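Local atomic coordinates of probable hydrogenase maturation factor HypB (PDB entry 2HF9), a protein that binds GTP and probably hydrolyses it slowly to support nickel insertion into [NiFe] hydrogenases during their maturation. Residues F41-A46 with K142-I147; S49-L54 with F123-G128; C70-V75 with A89-L94. All coordinates share one frame; numbering follows the deposited sequence.

Interaction 1. Residues F41-A46 with K142-I147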
loop_
_atom_site.group_PDB
_atom_site.type_symbol
_atom_site.label_atom_id
_atom_site.label_comp_id
_atom_site.label_asym_id
_atom_site.label_seq_id
_atom_site.Cartn_x
_atom_site.Cartn_y
_atom_site.Cartn_z
ATOM N N PHE A 41 1.181 0.284 -20.876
ATOM C CA PHE A 41 1.452 1.107 -19.702
ATOM C C PHE A 41 1.242 0.317 -18.407
ATOM O O PHE A 41 0.196 -0.308 -18.209
ATOM C CB PHE A 41 0.564 2.362 -19.707
ATOM C CG PHE A 41 0.849 3.312 -20.843
ATOM C CD1 PHE A 41 0.225 3.153 -22.079
ATOM C CD2 PHE A 41 1.730 4.378 -20.672
ATOM C CE1 PHE A 41 0.485 4.032 -23.130
ATOM C CE2 PHE A 41 1.989 5.267 -21.718
ATOM C CZ PHE A 41 1.363 5.089 -22.950
ATOM N N ASP A 42 2.247 0.356 -17.535
ATOM C CA ASP A 42 2.199 -0.293 -16.229
ATOM C C ASP A 42 1.787 0.740 -15.167
ATOM O O ASP A 42 2.538 1.671 -14.875
ATOM C CB ASP A 42 3.577 -0.911 -15.920
ATOM C CG ASP A 42 3.646 -1.612 -14.563
ATOM O OD1 ASP A 42 2.641 -1.685 -13.831
ATOM O OD2 ASP A 42 4.737 -2.102 -14.228
ATOM N N PHE A 43 0.583 0.573 -14.621
ATOM C CA PHE A 43 0.055 1.453 -13.582
ATOM C C PHE A 43 0.321 0.850 -12.209
ATOM O O PHE A 43 -0.322 -0.127 -11.817
ATOM C CB PHE A 43 -1.452 1.675 -13.761
ATOM C CG PHE A 43 -1.811 2.509 -14.957
ATOM C CD1 PHE A 43 -1.892 1.936 -16.224
ATOM C CD2 PHE A 43 -2.100 3.863 -14.812
ATOM C CE1 PHE A 43 -2.229 2.704 -17.335
ATOM C CE2 PHE A 43 -2.444 4.641 -15.917
ATOM C CZ PHE A 43 -2.509 4.057 -17.182
ATOM N N MET A 44 1.287 1.435 -11.505
ATOM C CA MET A 44 1.648 1.041 -10.150
ATOM C C MET A 44 1.171 2.097 -9.160
ATOM O O MET A 44 0.841 3.215 -9.551
ATOM C CB MET A 44 3.173 0.895 -10.023
ATOM C CG MET A 44 3.780 -0.271 -10.799
ATOM S SD MET A 44 5.586 -0.191 -10.816
ATOM C CE MET A 44 5.847 1.113 -12.020
ATOM N N GLY A 45 1.136 1.740 -7.881
ATOM C CA GLY A 45 0.822 2.698 -6.831
ATOM C C GLY A 45 0.556 2.071 -5.480
ATOM O O GLY A 45 0.627 0.845 -5.320
ATOM N N ALA A 46 0.248 2.919 -4.504
ATOM C CA ALA A 46 -0.116 2.462 -3.168
ATOM C C ALA A 46 -1.555 1.934 -3.185
ATOM O O ALA A 46 -2.222 1.961 -4.223
ATOM C CB ALA A 46 0.036 3.594 -2.170
ATOM N N LYS A 142 5.936 2.103 -20.910
ATOM C CA LYS A 142 6.072 3.095 -19.846
ATOM C C LYS A 142 5.523 2.617 -18.509
ATOM O O LYS A 142 4.603 1.794 -18.442
ATOM C CB LYS A 142 5.402 4.427 -20.226
ATOM C CG LYS A 142 5.963 5.117 -21.463
ATOM C CD LYS A 142 7.349 5.707 -21.238
ATOM C CE LYS A 142 7.942 6.196 -22.553
ATOM N NZ LYS A 142 9.346 6.651 -22.382
ATOM N N ARG A 143 6.100 3.163 -17.446
ATOM C CA ARG A 143 5.674 2.875 -16.094
ATOM C C ARG A 143 5.114 4.137 -15.449
ATOM O O ARG A 143 5.726 5.207 -15.512
ATOM C CB ARG A 143 6.842 2.308 -15.295
ATOM C CG ARG A 143 7.270 0.920 -15.770
ATOM C CD ARG A 143 8.687 0.565 -15.351
ATOM N NE ARG A 143 8.829 0.377 -13.905
ATOM C CZ ARG A 143 8.593 -0.765 -13.258
ATOM N NH1 ARG A 143 8.178 -1.842 -13.916
ATOM N NH2 ARG A 143 8.755 -0.825 -11.944
ATOM N N ILE A 144 3.938 4.002 -14.847
ATOM C CA ILE A 144 3.268 5.119 -14.189
ATOM C C ILE A 144 3.092 4.766 -12.715
ATOM O O ILE A 144 2.538 3.713 -12.393
ATOM C CB ILE A 144 1.888 5.430 -14.843
ATOM C CG1 ILE A 144 2.064 5.779 -16.328
ATOM C CG2 ILE A 144 1.153 6.549 -14.075
ATOM C CD1 ILE A 144 0.775 5.897 -17.119
ATOM N N VAL A 145 3.596 5.622 -11.829
ATOM C CA VAL A 145 3.384 5.434 -10.397
ATOM C C VAL A 145 2.374 6.461 -9.902
ATOM O O VAL A 145 2.583 7.672 -10.028
ATOM C CB VAL A 145 4.702 5.489 -9.569
ATOM C CG1 VAL A 145 4.411 5.393 -8.068
ATOM C CG2 VAL A 145 5.637 4.369 -9.980
ATOM N N VAL A 146 1.267 5.957 -9.365
ATOM C CA VAL A 146 0.224 6.795 -8.806
ATOM C C VAL A 146 0.292 6.735 -7.285
ATOM O O VAL A 146 0.121 5.677 -6.685
ATOM C CB VAL A 146 -1.191 6.345 -9.271
ATOM C CG1 VAL A 146 -2.259 7.340 -8.796
ATOM C CG2 VAL A 146 -1.233 6.181 -10.787
ATOM N N ILE A 147 0.570 7.874 -6.668
ATOM C CA ILE A 147 0.395 8.007 -5.230
ATOM C C ILE A 147 -0.610 9.117 -4.991
ATOM O O ILE A 147 -0.998 9.821 -5.925
ATOM C CB ILE A 147 1.722 8.260 -4.454
ATOM C CG1 ILE A 147 2.453 9.531 -4.947
ATOM C CG2 ILE A 147 2.588 6.983 -4.427
ATOM C CD1 ILE A 147 3.324 9.356 -6.193
HETATM O O HOH W 1 6.632 -2.590 -16.110
#
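Met-44 and Arg-143 meet on the sheet face that also carries Asp-42 and Val-145. The methionine chain bends at its last torsion (chi3 -76°), which brings CE over one face of the guanidinium, 3.3 Å above its plane and offset toward the rim; SD lies over the same face, 3.4 Å from Arg-143 NH2. The same methyl rests against Val-145 CG2. Asp-42 runs alongside Arg-143, but its carboxylate plane is turned 87° from the guanidinium. OD2 sits 3.5 Å from Arg-143 NH1, well out of the guanidinium plane, a salt bridge of charge alone with no N-H aimed at the oxygen. A water bridges the same two groups, donating to Asp-42 OD2 and accepting from Arg-143 NH1 at 2.8 Å. An alanine in place of Arg-143 would probably leave Asp-42 OD2 without its nearby positive charge and open a gap beside the Met-44 thioether. On the other face of the sheet, Ile-144 CD1 lies over the Phe-43 ring, 4.1 Å from its centroid in a CH-pi contact, and also touches Phe-41 CD2. Phe-41 in turn packs beside Lys-142, CD2 to CB 3.7 Å. The backbones are tied by four hydrogen bonds, from Asp-42 N to Lys-142 O (2.9 Å) through to Val-146 N to Met-44 O (2.8 Å).

Further out, Asn-126 ND2 binds Asp-42 OD1, while Pro-133 O and Thr-165 OG1 take Arg-143 NH2. Helix 51-62 packs on Phe-43 and helix 211-224 on Phe-41, and Lys-142 NZ reaches Glu-224 in a salt bridge. This is parallel pairing of two central strands in the P-loop NTPase fold, strand 39-45 leading through Gly-45 into the Walker A loop.

Interaction 2. Residues S49-L54 with F123-G128. With MG (magnesium ion), chain C; GSP (5'-guanosine-diphosphate-monothiophosphate), chain E.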
loop_
_atom_site.group_PDB
_atom_site.type_symbol
_atom_site.label_atom_id
_atom_site.label_comp_id
_atom_site.label_asym_id
_atom_site.label_seq_id
_atom_site.Cartn_x
_atom_site.Cartn_y
_atom_site.Cartn_z
ATOM N N SER A 49 -4.688 4.514 -4.341
ATOM C CA SER A 49 -4.144 5.781 -4.844
ATOM C C SER A 49 -4.993 6.405 -5.958
ATOM O O SER A 49 -5.008 7.627 -6.120
ATOM C CB SER A 49 -2.712 5.590 -5.344
ATOM O OG SER A 49 -1.842 5.250 -4.279
ATOM N N GLY A 50 -5.682 5.558 -6.723
ATOM C CA GLY A 50 -6.551 6.024 -7.807
ATOM C C GLY A 50 -6.263 5.424 -9.174
ATOM O O GLY A 50 -6.690 5.980 -10.185
ATOM N N LYS A 51 -5.569 4.283 -9.205
ATOM C CA LYS A 51 -5.176 3.625 -10.462
ATOM C C LYS A 51 -6.380 3.296 -11.342
ATOM O O LYS A 51 -6.391 3.601 -12.535
ATOM C CB LYS A 51 -4.380 2.336 -10.191
ATOM C CG LYS A 51 -3.093 2.509 -9.386
ATOM C CD LYS A 51 -2.310 1.183 -9.252
ATOM C CE LYS A 51 -2.974 0.186 -8.292
ATOM N NZ LYS A 51 -3.217 0.766 -6.942
ATOM N N THR A 52 -7.391 2.665 -10.752
ATOM C CA THR A 52 -8.566 2.245 -11.519
ATOM C C THR A 52 -9.353 3.443 -12.031
ATOM O O THR A 52 -9.709 3.488 -13.206
ATOM C CB THR A 52 -9.472 1.296 -10.729
ATOM O OG1 THR A 52 -8.713 0.145 -10.339
ATOM C CG2 THR A 52 -10.650 0.837 -11.589
ATOM N N LEU A 53 -9.598 4.419 -11.159
ATOM C CA LEU A 53 -10.301 5.631 -11.569
ATOM C C LEU A 53 -9.564 6.362 -12.696
ATOM O O LEU A 53 -10.195 6.860 -13.626
ATOM C CB LEU A 53 -10.550 6.560 -10.380
ATOM C CG LEU A 53 -11.533 7.722 -10.595
ATOM C CD1 LEU A 53 -12.868 7.266 -11.192
ATOM C CD2 LEU A 53 -11.757 8.466 -9.284
ATOM N N LEU A 54 -8.235 6.409 -12.616
ATOM C CA LEU A 54 -7.416 6.992 -13.679
ATOM C C LEU A 54 -7.576 6.223 -14.988
ATOM O O LEU A 54 -7.773 6.824 -16.048
ATOM C CB LEU A 54 -5.937 7.047 -13.271
ATOM C CG LEU A 54 -4.944 7.598 -14.306
ATOM C CD1 LEU A 54 -5.301 9.028 -14.739
ATOM C CD2 LEU A 54 -3.514 7.532 -13.780
ATOM N N PHE A 123 -3.512 -0.978 -20.957
ATOM C CA PHE A 123 -3.348 -0.462 -19.600
ATOM C C PHE A 123 -3.312 -1.636 -18.632
ATOM O O PHE A 123 -4.275 -2.401 -18.537
ATOM C CB PHE A 123 -4.491 0.490 -19.207
ATOM C CG PHE A 123 -4.622 1.715 -20.086
ATOM C CD1 PHE A 123 -5.883 2.270 -20.321
ATOM C CD2 PHE A 123 -3.506 2.319 -20.663
ATOM C CE1 PHE A 123 -6.035 3.405 -21.120
ATOM C CE2 PHE A 123 -3.643 3.455 -21.472
ATOM C CZ PHE A 123 -4.916 3.997 -21.700
ATOM N N ILE A 124 -2.199 -1.780 -17.923
ATOM C CA ILE A 124 -2.065 -2.835 -16.926
ATOM C C ILE A 124 -2.118 -2.240 -15.525
ATOM O O ILE A 124 -1.265 -1.423 -15.167
ATOM C CB ILE A 124 -0.739 -3.619 -17.088
ATOM C CG1 ILE A 124 -0.548 -4.095 -18.532
ATOM C CG2 ILE A 124 -0.682 -4.787 -16.094
ATOM C CD1 ILE A 124 0.750 -4.865 -18.760
ATOM N N GLU A 125 -3.116 -2.637 -14.738
ATOM C CA GLU A 125 -3.142 -2.231 -13.338
ATOM C C GLU A 125 -2.419 -3.257 -12.485
ATOM O O GLU A 125 -2.902 -4.373 -12.284
ATOM C CB GLU A 125 -4.558 -1.996 -12.812
ATOM C CG GLU A 125 -4.551 -1.442 -11.392
ATOM C CD GLU A 125 -5.897 -0.940 -10.933
ATOM O OE1 GLU A 125 -6.746 -0.636 -11.789
ATOM O OE2 GLU A 125 -6.119 -0.851 -9.707
ATOM N N ASN A 126 -1.248 -2.860 -12.000
ATOM C CA ASN A 126 -0.431 -3.695 -11.142
ATOM C C ASN A 126 -1.068 -3.807 -9.761
ATOM O O ASN A 126 -2.032 -3.100 -9.454
ATOM C CB ASN A 126 0.968 -3.084 -11.028
ATOM C CG ASN A 126 2.061 -4.125 -10.957
ATOM O OD1 ASN A 126 1.950 -5.127 -10.243
ATOM N ND2 ASN A 126 3.139 -3.884 -11.688
ATOM N N VAL A 127 -0.536 -4.686 -8.920
ATOM C CA VAL A 127 -1.049 -4.795 -7.555
ATOM C C VAL A 127 -0.633 -3.547 -6.757
ATOM O O VAL A 127 0.417 -2.959 -7.024
ATOM C CB VAL A 127 -0.600 -6.104 -6.852
ATOM C CG1 VAL A 127 -0.648 -7.297 -7.812
ATOM C CG2 VAL A 127 0.776 -5.954 -6.280
ATOM N N GLY A 128 -1.475 -3.131 -5.810
ATOM C CA GLY A 128 -1.198 -1.949 -4.986
ATOM C C GLY A 128 -0.117 -2.205 -3.954
ATOM O O GLY A 128 -0.364 -2.847 -2.934
HETATM MG MG MG C . -7.876 -0.449 -8.550
HETATM P PG GSP E . -6.743 -0.509 -5.555
HETATM O O3B GSP E . -7.109 1.058 -5.548
HETATM S S1G GSP E . -5.154 -0.736 -4.927
HETATM O O2G GSP E . -7.784 -1.192 -4.648
HETATM O O3G GSP E . -6.867 -1.049 -6.989
HETATM P PB GSP E . -6.909 2.054 -6.801
HETATM O O1B GSP E . -5.546 2.621 -6.740
HETATM O O2B GSP E . -7.218 1.433 -8.102
HETATM P PA GSP E . -9.398 3.563 -6.887
HETATM O O1A GSP E . -9.456 3.992 -8.305
HETATM O O2A GSP E . -10.288 2.403 -6.624
HETATM O O3A GSP E . -7.888 3.275 -6.405
HETATM O "O5'" GSP E . -9.744 4.826 -5.966
HETATM C "C5'" GSP E . -9.726 4.729 -4.555
HETATM C "C4'" GSP E . -10.703 5.735 -3.955
HETATM O "O4'" GSP E . -10.217 7.058 -4.110
HETATM C "C3'" GSP E . -12.076 5.705 -4.607
HETATM O "O3'" GSP E . -13.005 5.884 -3.562
HETATM C "C2'" GSP E . -12.079 6.908 -5.525
HETATM O "O2'" GSP E . -13.360 7.462 -5.673
HETATM C "C1'" GSP E . -11.168 7.867 -4.785
HETATM N N9 GSP E . -10.396 8.814 -5.605
HETATM C C8 GSP E . -9.510 8.539 -6.618
HETATM N N7 GSP E . -8.991 9.712 -7.047
HETATM C C5 GSP E . -9.518 10.720 -6.315
HETATM C C6 GSP E . -9.333 12.102 -6.331
HETATM O O6 GSP E . -8.556 12.616 -7.132
HETATM N N1 GSP E . -10.027 12.888 -5.428
HETATM C C2 GSP E . -10.903 12.308 -4.525
HETATM N N2 GSP E . -11.573 13.068 -3.664
HETATM N N3 GSP E . -11.081 10.937 -4.510
HETATM C C4 GSP E . -10.394 10.162 -5.393
HETATM O O HOH W 2 -9.584 -0.082 -7.491
#
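Thr-52 and Glu-125 cross at about a right angle, and both grip the magnesium ion. Thr-52 OG1 binds the metal at 2.1 Å and donates a hydrogen bond of 2.6 Å to Glu-125 OE1, on the syn lone pair of that oxygen. The other Glu-125 oxygen, OE2, binds magnesium at 2.1 Å. With CG anti to the backbone N (chi1 -174°) and the chain extended beyond it, the carboxylate reaches the metal.

Lys-51 crosses Glu-125 at about a right angle, with CE 3.6 Å from Glu-125 OE2; NZ itself stays 4.3 Å from OE2, so the charges are near but not paired. Bends at chi3 and chi4 turn its ammonium aside to the nucleotide, and NZ binds GSP O1B at 3.0 Å. The same oxygen accepts the backbone N-H groups of Gly-50 and Lys-51, so three donors hold it; Thr-52 N serves O2B and Leu-53 N serves O1A. GSP O3G and O2B, a water and Asp-80 complete the metal shell. Gly-50, at the helix N-cap, has backbone angles that suit glycine, and a side chain there would crowd GSP C8. This is the Walker A P-loop of a SIMIBI GTPase, facing an acidic metal ligand on strand 121-125.

Interaction 3. Residues C70-V75 with A89-L94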
loop_
_atom_site.group_PDB
_atom_site.type_symbol
_atom_site.label_atom_id
_atom_site.label_comp_id
_atom_site.label_asym_id
_atom_site.label_seq_id
_atom_site.Cartn_x
_atom_site.Cartn_y
_atom_site.Cartn_z
ATOM N N CYS A 70 -7.263 -3.815 -21.227
ATOM C CA CYS A 70 -6.694 -3.759 -19.886
ATOM C C CYS A 70 -6.340 -5.131 -19.332
ATOM O O CYS A 70 -6.957 -6.141 -19.681
ATOM C CB CYS A 70 -7.657 -3.078 -18.913
ATOM S SG CYS A 70 -8.097 -1.400 -19.364
ATOM N N ILE A 71 -5.329 -5.141 -18.471
ATOM C CA ILE A 71 -5.025 -6.271 -17.609
ATOM C C ILE A 71 -5.153 -5.749 -16.180
ATOM O O ILE A 71 -4.472 -4.793 -15.798
ATOM C CB ILE A 71 -3.598 -6.835 -17.865
ATOM C CG1 ILE A 71 -3.530 -7.510 -19.239
ATOM C CG2 ILE A 71 -3.194 -7.825 -16.764
ATOM C CD1 ILE A 71 -2.108 -7.720 -19.779
ATOM N N ALA A 72 -6.045 -6.359 -15.410
ATOM C CA ALA A 72 -6.287 -5.948 -14.033
ATOM C C ALA A 72 -5.846 -7.047 -13.082
ATOM O O ALA A 72 -6.482 -8.104 -13.001
ATOM C CB ALA A 72 -7.756 -5.614 -13.824
ATOM N N GLY A 73 -4.747 -6.797 -12.377
ATOM C CA GLY A 73 -4.227 -7.749 -11.407
ATOM C C GLY A 73 -4.464 -7.307 -9.974
ATOM O O GLY A 73 -4.138 -6.182 -9.600
ATOM N N ASP A 74 -5.049 -8.196 -9.180
ATOM C CA ASP A 74 -5.195 -7.999 -7.735
ATOM C C ASP A 74 -5.576 -9.330 -7.098
ATOM O O ASP A 74 -5.852 -10.290 -7.812
ATOM C CB ASP A 74 -6.244 -6.927 -7.425
ATOM C CG ASP A 74 -6.098 -6.340 -6.024
ATOM O OD1 ASP A 74 -5.077 -6.590 -5.343
ATOM O OD2 ASP A 74 -7.020 -5.625 -5.596
ATOM N N VAL A 75 -5.579 -9.384 -5.765
ATOM C CA VAL A 75 -5.986 -10.583 -5.018
ATOM C C VAL A 75 -7.339 -11.093 -5.519
ATOM O O VAL A 75 -7.483 -12.267 -5.870
ATOM C CB VAL A 75 -6.068 -10.319 -3.491
ATOM C CG1 VAL A 75 -6.114 -11.640 -2.720
ATOM C CG2 VAL A 75 -4.884 -9.476 -3.016
ATOM N N ALA A 89 -13.687 -1.395 -22.431
ATOM C CA ALA A 89 -12.388 -1.999 -22.698
ATOM C C ALA A 89 -12.492 -3.512 -22.586
ATOM O O ALA A 89 -13.313 -4.033 -21.827
ATOM C CB ALA A 89 -11.337 -1.469 -21.735
ATOM N N LYS A 90 -11.664 -4.210 -23.357
ATOM C CA LYS A 90 -11.482 -5.643 -23.172
ATOM C C LYS A 90 -10.534 -5.839 -21.995
ATOM O O LYS A 90 -9.475 -5.214 -21.937
ATOM C CB LYS A 90 -10.934 -6.293 -24.440
ATOM C CG LYS A 90 -10.858 -7.810 -24.352
ATOM C CD LYS A 90 -11.486 -8.469 -25.571
ATOM C CE LYS A 90 -11.385 -9.989 -25.491
ATOM N NZ LYS A 90 -11.924 -10.528 -24.204
ATOM N N VAL A 91 -10.927 -6.689 -21.050
ATOM C CA VAL A 91 -10.172 -6.855 -19.812
ATOM C C VAL A 91 -9.778 -8.309 -19.576
ATOM O O VAL A 91 -10.607 -9.216 -19.687
ATOM C CB VAL A 91 -10.965 -6.337 -18.583
ATOM C CG1 VAL A 91 -10.094 -6.356 -17.330
ATOM C CG2 VAL A 91 -11.511 -4.938 -18.840
ATOM N N VAL A 92 -8.504 -8.519 -19.260
ATOM C CA VAL A 92 -8.042 -9.802 -18.755
ATOM C C VAL A 92 -7.773 -9.643 -17.260
ATOM O O VAL A 92 -6.874 -8.890 -16.864
ATOM C CB VAL A 92 -6.773 -10.308 -19.481
ATOM C CG1 VAL A 92 -6.299 -11.628 -18.876
ATOM C CG2 VAL A 92 -7.046 -10.475 -20.971
ATOM N N PRO A 93 -8.566 -10.332 -16.422
ATOM C CA PRO A 93 -8.309 -10.267 -14.991
ATOM C C PRO A 93 -7.221 -11.254 -14.582
ATOM O O PRO A 93 -7.115 -12.341 -15.160
ATOM C CB PRO A 93 -9.656 -10.658 -14.379
ATOM C CG PRO A 93 -10.293 -11.548 -15.396
ATOM C CD PRO A 93 -9.732 -11.180 -16.746
ATOM N N LEU A 94 -6.414 -10.864 -13.602
ATOM C CA LEU A 94 -5.402 -11.747 -13.040
ATOM C C LEU A 94 -5.507 -11.770 -11.522
ATOM O O LEU A 94 -5.197 -10.782 -10.851
ATOM C CB LEU A 94 -3.989 -11.328 -13.481
ATOM C CG LEU A 94 -3.568 -11.536 -14.942
ATOM C CD1 LEU A 94 -2.183 -10.941 -15.191
ATOM C CD2 LEU A 94 -3.591 -13.012 -15.341
#
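Ala-89 opens the contact, its CB 4.0 Å from Cys-70 SG. The sulfur, anti to its own carbonyl carbon (chi1 -59°), is thereby placed beside Ala-89, and the same side chain packs on Ile-55 and Ile-59 of helix 51-62. Lys-90 contributes its carbonyl, which accepts Cys-70 N at 2.7 Å, while its side chain leads away. Val-91 shares a face with Cys-70 and Ala-72: its CG2 approaches Cys-70 CB, its CG1 approaches Ala-72 CB, and helix 78-85 packs on Cys-70 and Val-91. Val-92 turns to the other face, beside Ile-71; its N-H goes to Cys-70 O and its carbonyl accepts Ala-72 N at 3.0 Å. Pro-93 falls where the register asks no N-H of it toward strand 68-74; its CA makes a C-H...O contact of 3.5 Å with Ala-72 O. Leu-94 sends CD1 obliquely against Ile-71 CG2, 3.6 Å away, on the face of Val-92. Its N-H binds Ala-72 O at 2.8 Å, and its carbonyl takes Asp-74 N at 3.1 Å. The two strands of this beta-alpha-beta unit, connected through helix 78-85, thus cohere by five backbone hydrogen bonds and apolar contacts on both faces, with no charged pair across them.

In the fold
All three contacts belong to one parallel sheet. Strand 121-125 of interaction 2 lies between strand 39-45 of interaction 1 and strand 68-74 of interaction 3, with probable backbone hydrogen bonds from Phe-43 N to Ile-124 O and from Glu-125 N to Ile-71 O (2.8 Å each). Interactions 1 and 3 do not touch; their centres are about 15 Å apart. Interaction 2 supplies part of the magnesium and nucleotide site; nearby, the Val-146 side chain lies about 6 Å from GSP, and that of Asp-74 about 6 Å from magnesium. The Asn-126 side chain is about 5 Å from that of His-101, of one zinc-binding site, and that of Leu-94 about 7 Å from that of His-109, of the other.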